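Local atomic coordinates of PrgZ (Enterococcus faecalis, PDB entry 4FAJ), a protein that acts as a membrane-anchored, extracellular substrate-binding protein that serves as a peptide pheromone receptor and probably takes part in peptide uptake. Residues 370-375 against 474-479; 494-499 against 518-523. All coordinates share one frame; numbering follows the deposited sequence.

Interaction 1: 370-375 against 474-479; sequences EMAFNP and ADPISF. With ZN (zinc ion), chain H.
Met371 and Ala372, in a loop of this family 5 solute-binding protein (PBP clan), pack on the turn leading into helix 477-480 and make a Met-aromatic contact there; no hydrogen bond joins the two segments. The contact sits beside strand 311-324, where Met371 touches Ala317 and Phe479 touches Phe321. Ala474 comes first, its CB 3.6 Å from Met371 O. Asp475 makes a capping bond in the turn: its OD1 takes Ile477 N through the anti lone pair, nearly straight (169°), and also meets Arg510 in a salt bridge. The carbonyl O of Asp475 lies 3.6 Å from Met371 CE. At Pro476 the ring carbon CD stands 3.7 Å from Ala372 CB. Phe479 receives the sulfur, its CE1 3.8 Å from Met371 SD, at an approach oblique to the ring. Met371 spans the turn because CG is anti to the backbone N and the chain then bends at its last torsion (84°), bringing CE against the Asp475-Pro476 peptide link. At the head of 370-375, Glu370 OE2 binds a zinc ion at 2.2 Å; Glu370 OE1 stands farther from the zinc, at 2.7 Å, and also lies in plane at the edge of the Phe373 ring.

Interaction 2: 494-499 against 518-523; sequences YSNKNY and EKLLIN
Leu521 lies between two tyrosines of the 494-499 segment, meeting each with a different part of its side chain where its helix packs against a loop and the first turn of helix 497-502, with no hydrogen bond across the contact. Its CB is 3.7 Å from Tyr499 CE1, on a line oblique to that ring. CG, anti to the backbone N, divides the chain into two branches with separate partners. CD1 rides over one face of the Tyr494 ring in a CH-pi contact, 3.7 Å from the ring centroid and only 17° off the normal. The opposite face of this ring is met by the backbone N of Asn496, so the tyrosine is layered between its own chain and the helix. CD2 ends 3.8 Å from Tyr499 OH, a hydroxyl hydrogen-bonded to Leu480 O.

One residue earlier, Leu520 reaches tip to tip toward Asn496. Its CG lies 3.6 Å from Asn496 ND2, and its CD2 3.5 Å from Tyr499 N and close to Asn496 OD1. Asn496 is the N-cap of helix 497-502: OD1 accepts Tyr499 N at 3.0 Å, with the donor 51° out of the carbonyl plane, and Asn498 N more weakly. The amide is held at both ends, since ND2 donates to Asp524 OD2, the same carboxylate oxygen that bonds Tyr494 OH. The leucine methyls therefore pack against a polar group whose rotation is fixed.

The contact sets the first turn of helix 497-502 and the loop ahead of it against the later part of helix 510-524. Phe483 touches both Tyr499 and Leu521, while Ile522, pointing away from this contact, meets Leu386 in the loop before helix 391-402.

How the interactions relate
Read from the N terminus, the chain leaves strand 361-362, passes 370-375 and returns at 474-479, so interaction 1 closes a long loop that takes in helices 391-402, 421-437 and 450-459. Strands 361-362 and 464-470, which flank this loop, belong to the same mixed sheet. Interaction 2 opens afterwards and closes a much shorter, helical excursion between 494-499 and 518-523. The two follow in series, neither nested nor crossed. The centres of interactions 1 and 2 are about 18 Å apart, and the nearest atoms of interactions 1 and 2 are about 5 Å apart. Helix 510-524 links them: its start touches interaction 1, and its later turns supply one side of interaction 2. Phe381 likewise touches Pro476 and Glu518.

Interaction 1: 370-375 against 474-479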
# COMPACT_ATOMS: atom_id res chain seq x y z
N GLU A 370 13.30 -7.63 -6.36
CA GLU A 370 13.16 -6.84 -7.60
C GLU A 370 12.63 -5.43 -7.36
O GLU A 370 12.11 -4.81 -8.28
CB GLU A 370 12.26 -7.52 -8.65
CG GLU A 370 12.43 -9.02 -8.80
CD GLU A 370 13.84 -9.43 -9.12
OE1 GLU A 370 14.59 -8.63 -9.75
OE2 GLU A 370 14.20 -10.57 -8.75
N MET A 371 12.74 -4.92 -6.14
CA MET A 371 12.21 -3.62 -5.80
C MET A 371 13.35 -2.61 -5.71
O MET A 371 13.33 -1.59 -6.39
CB MET A 371 11.47 -3.68 -4.45
CG MET A 371 10.90 -2.37 -3.94
SD MET A 371 10.49 -2.49 -2.18
CE MET A 371 12.07 -2.14 -1.40
N ALA A 372 14.32 -2.90 -4.86
CA ALA A 372 15.38 -1.95 -4.53
C ALA A 372 16.75 -2.56 -4.79
O ALA A 372 17.04 -3.67 -4.32
CB ALA A 372 15.27 -1.53 -3.09
N PHE A 373 17.59 -1.83 -5.51
CA PHE A 373 18.94 -2.28 -5.86
C PHE A 373 19.99 -1.29 -5.36
O PHE A 373 19.79 -0.07 -5.39
CB PHE A 373 19.07 -2.47 -7.37
CG PHE A 373 18.12 -3.47 -7.94
CD1 PHE A 373 18.47 -4.81 -8.03
CD2 PHE A 373 16.86 -3.08 -8.39
CE1 PHE A 373 17.58 -5.75 -8.55
CE2 PHE A 373 15.97 -4.01 -8.91
CZ PHE A 373 16.34 -5.35 -9.00
N ASN A 374 21.11 -1.82 -4.88
CA ASN A 374 22.18 -1.00 -4.33
C ASN A 374 22.78 -0.14 -5.45
O ASN A 374 23.13 -0.66 -6.51
CB ASN A 374 23.25 -1.93 -3.75
CG ASN A 374 24.26 -1.21 -2.87
OD1 ASN A 374 24.65 -0.07 -3.12
ND2 ASN A 374 24.72 -1.90 -1.83
N PRO A 375 22.88 1.19 -5.23
CA PRO A 375 23.51 2.05 -6.24
C PRO A 375 24.95 1.66 -6.57
O PRO A 375 25.35 1.68 -7.73
CB PRO A 375 23.48 3.43 -5.58
CG PRO A 375 22.34 3.38 -4.68
CD PRO A 375 22.35 1.98 -4.12
N ALA A 474 10.68 2.97 -4.23
CA ALA A 474 11.68 1.89 -4.37
C ALA A 474 12.86 1.99 -3.40
O ALA A 474 14.01 2.16 -3.82
CB ALA A 474 12.21 1.82 -5.82
N ASP A 475 12.58 1.92 -2.11
CA ASP A 475 13.62 1.91 -1.10
C ASP A 475 13.14 0.98 0.02
O ASP A 475 11.95 0.98 0.36
CB ASP A 475 13.91 3.32 -0.57
CG ASP A 475 15.12 3.37 0.33
OD1 ASP A 475 15.00 2.98 1.50
OD2 ASP A 475 16.20 3.82 -0.13
N PRO A 476 14.07 0.19 0.60
CA PRO A 476 13.68 -0.74 1.66
C PRO A 476 12.94 -0.06 2.83
O PRO A 476 12.10 -0.71 3.49
CB PRO A 476 15.01 -1.33 2.14
CG PRO A 476 15.97 -1.08 1.08
CD PRO A 476 15.48 0.04 0.21
N ILE A 477 13.21 1.22 3.07
CA ILE A 477 12.59 1.93 4.20
C ILE A 477 11.06 2.06 4.05
O ILE A 477 10.37 2.19 5.05
CB ILE A 477 13.24 3.33 4.43
CG1 ILE A 477 12.93 3.92 5.81
CG2 ILE A 477 12.77 4.33 3.38
CD1 ILE A 477 13.21 3.03 7.01
N SER A 478 10.51 1.98 2.84
CA SER A 478 9.03 2.00 2.70
C SER A 478 8.42 0.85 3.52
O SER A 478 7.42 1.05 4.22
CB SER A 478 8.60 1.93 1.23
OG SER A 478 7.18 1.94 1.12
N PHE A 479 9.05 -0.33 3.49
CA PHE A 479 8.63 -1.45 4.33
C PHE A 479 9.06 -1.35 5.80
O PHE A 479 8.24 -1.54 6.71
CB PHE A 479 9.17 -2.76 3.78
CG PHE A 479 8.36 -3.32 2.66
CD1 PHE A 479 8.53 -2.86 1.38
CD2 PHE A 479 7.40 -4.31 2.90
CE1 PHE A 479 7.78 -3.36 0.33
CE2 PHE A 479 6.65 -4.83 1.85
CZ PHE A 479 6.83 -4.34 0.58
ZN ZN H . 16.29 -10.66 -9.27

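Interaction 2: 494-499 against 518-523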
# COMPACT_ATOMS: atom_id res chain seq x y z
N TYR A 494 4.87 -4.25 17.59
CA TYR A 494 6.27 -4.64 17.77
C TYR A 494 7.11 -3.42 18.17
O TYR A 494 6.93 -2.35 17.61
CB TYR A 494 6.80 -5.25 16.47
CG TYR A 494 8.29 -5.46 16.42
CD1 TYR A 494 8.88 -6.58 17.01
CD2 TYR A 494 9.13 -4.55 15.77
CE1 TYR A 494 10.26 -6.79 16.94
CE2 TYR A 494 10.52 -4.75 15.71
CZ TYR A 494 11.07 -5.87 16.30
OH TYR A 494 12.43 -6.08 16.25
N SER A 495 8.02 -3.59 19.13
CA SER A 495 8.93 -2.51 19.52
C SER A 495 10.32 -3.00 19.90
O SER A 495 10.50 -3.74 20.88
CB SER A 495 8.38 -1.68 20.68
OG SER A 495 9.27 -0.61 20.97
N ASN A 496 11.30 -2.58 19.12
CA ASN A 496 12.70 -2.82 19.42
C ASN A 496 13.41 -1.50 19.16
O ASN A 496 13.40 -0.98 18.04
CB ASN A 496 13.24 -3.96 18.55
CG ASN A 496 14.71 -4.26 18.82
OD1 ASN A 496 15.53 -3.35 18.92
ND2 ASN A 496 15.05 -5.54 18.92
N LYS A 497 13.98 -0.92 20.21
CA LYS A 497 14.58 0.42 20.12
C LYS A 497 15.85 0.42 19.29
O LYS A 497 16.23 1.44 18.70
CB LYS A 497 14.88 0.96 21.51
CG LYS A 497 13.68 1.03 22.41
CD LYS A 497 12.67 2.01 21.87
CE LYS A 497 11.54 2.21 22.86
NZ LYS A 497 11.16 3.64 22.89
N ASN A 498 16.53 -0.71 19.25
CA ASN A 498 17.73 -0.83 18.42
C ASN A 498 17.37 -0.91 16.93
O ASN A 498 18.08 -0.33 16.10
CB ASN A 498 18.55 -2.01 18.90
CG ASN A 498 18.73 -1.97 20.39
OD1 ASN A 498 19.16 -0.96 20.95
ND2 ASN A 498 18.33 -3.04 21.06
N TYR A 499 16.25 -1.58 16.61
CA TYR A 499 15.68 -1.55 15.26
C TYR A 499 15.33 -0.12 14.85
O TYR A 499 15.72 0.32 13.78
CB TYR A 499 14.42 -2.45 15.18
CG TYR A 499 13.69 -2.46 13.86
CD1 TYR A 499 13.97 -3.44 12.90
CD2 TYR A 499 12.69 -1.54 13.58
CE1 TYR A 499 13.28 -3.48 11.69
CE2 TYR A 499 12.00 -1.56 12.37
CZ TYR A 499 12.30 -2.54 11.43
OH TYR A 499 11.65 -2.59 10.23
N GLU A 518 16.38 -5.34 9.19
CA GLU A 518 15.51 -6.44 8.72
C GLU A 518 15.82 -7.73 9.47
O GLU A 518 14.91 -8.42 9.96
CB GLU A 518 15.64 -6.64 7.21
CG GLU A 518 14.61 -7.59 6.62
CD GLU A 518 14.80 -7.88 5.15
OE1 GLU A 518 15.90 -7.62 4.62
OE2 GLU A 518 13.85 -8.40 4.52
N LYS A 519 17.11 -8.04 9.62
CA LYS A 519 17.52 -9.25 10.32
C LYS A 519 17.11 -9.23 11.80
O LYS A 519 16.66 -10.26 12.32
CB LYS A 519 19.03 -9.48 10.17
CG LYS A 519 19.46 -9.81 8.75
CD LYS A 519 20.97 -9.94 8.64
CE LYS A 519 21.39 -9.99 7.19
NZ LYS A 519 22.85 -10.11 7.05
N LEU A 520 17.25 -8.10 12.48
CA LEU A 520 16.81 -7.97 13.87
C LEU A 520 15.28 -8.23 13.98
O LEU A 520 14.82 -8.94 14.87
CB LEU A 520 17.16 -6.59 14.41
CG LEU A 520 16.85 -6.27 15.87
CD1 LEU A 520 17.39 -7.34 16.80
CD2 LEU A 520 17.41 -4.88 16.23
N LEU A 521 14.51 -7.66 13.07
CA LEU A 521 13.06 -7.89 13.04
C LEU A 521 12.73 -9.38 12.86
O LEU A 521 11.85 -9.93 13.53
CB LEU A 521 12.43 -7.07 11.92
CG LEU A 521 10.93 -7.20 11.65
CD1 LEU A 521 10.12 -6.93 12.92
CD2 LEU A 521 10.55 -6.21 10.55
N ILE A 522 13.46 -10.05 11.98
CA ILE A 522 13.24 -11.48 11.73
C ILE A 522 13.73 -12.33 12.90
O ILE A 522 13.07 -13.31 13.30
CB ILE A 522 13.88 -11.92 10.39
CG1 ILE A 522 13.02 -11.36 9.24
CG2 ILE A 522 13.99 -13.44 10.30
CD1 ILE A 522 13.70 -11.31 7.93
N ASN A 523 14.86 -11.94 13.50
CA ASN A 523 15.39 -12.65 14.65
C ASN A 523 14.49 -12.54 15.88
O ASN A 523 14.42 -13.47 16.68
CB ASN A 523 16.80 -12.16 14.99
CG ASN A 523 17.81 -12.55 13.92
OD1 ASN A 523 17.50 -13.33 13.02
ND2 ASN A 523 19.01 -12.02 14.03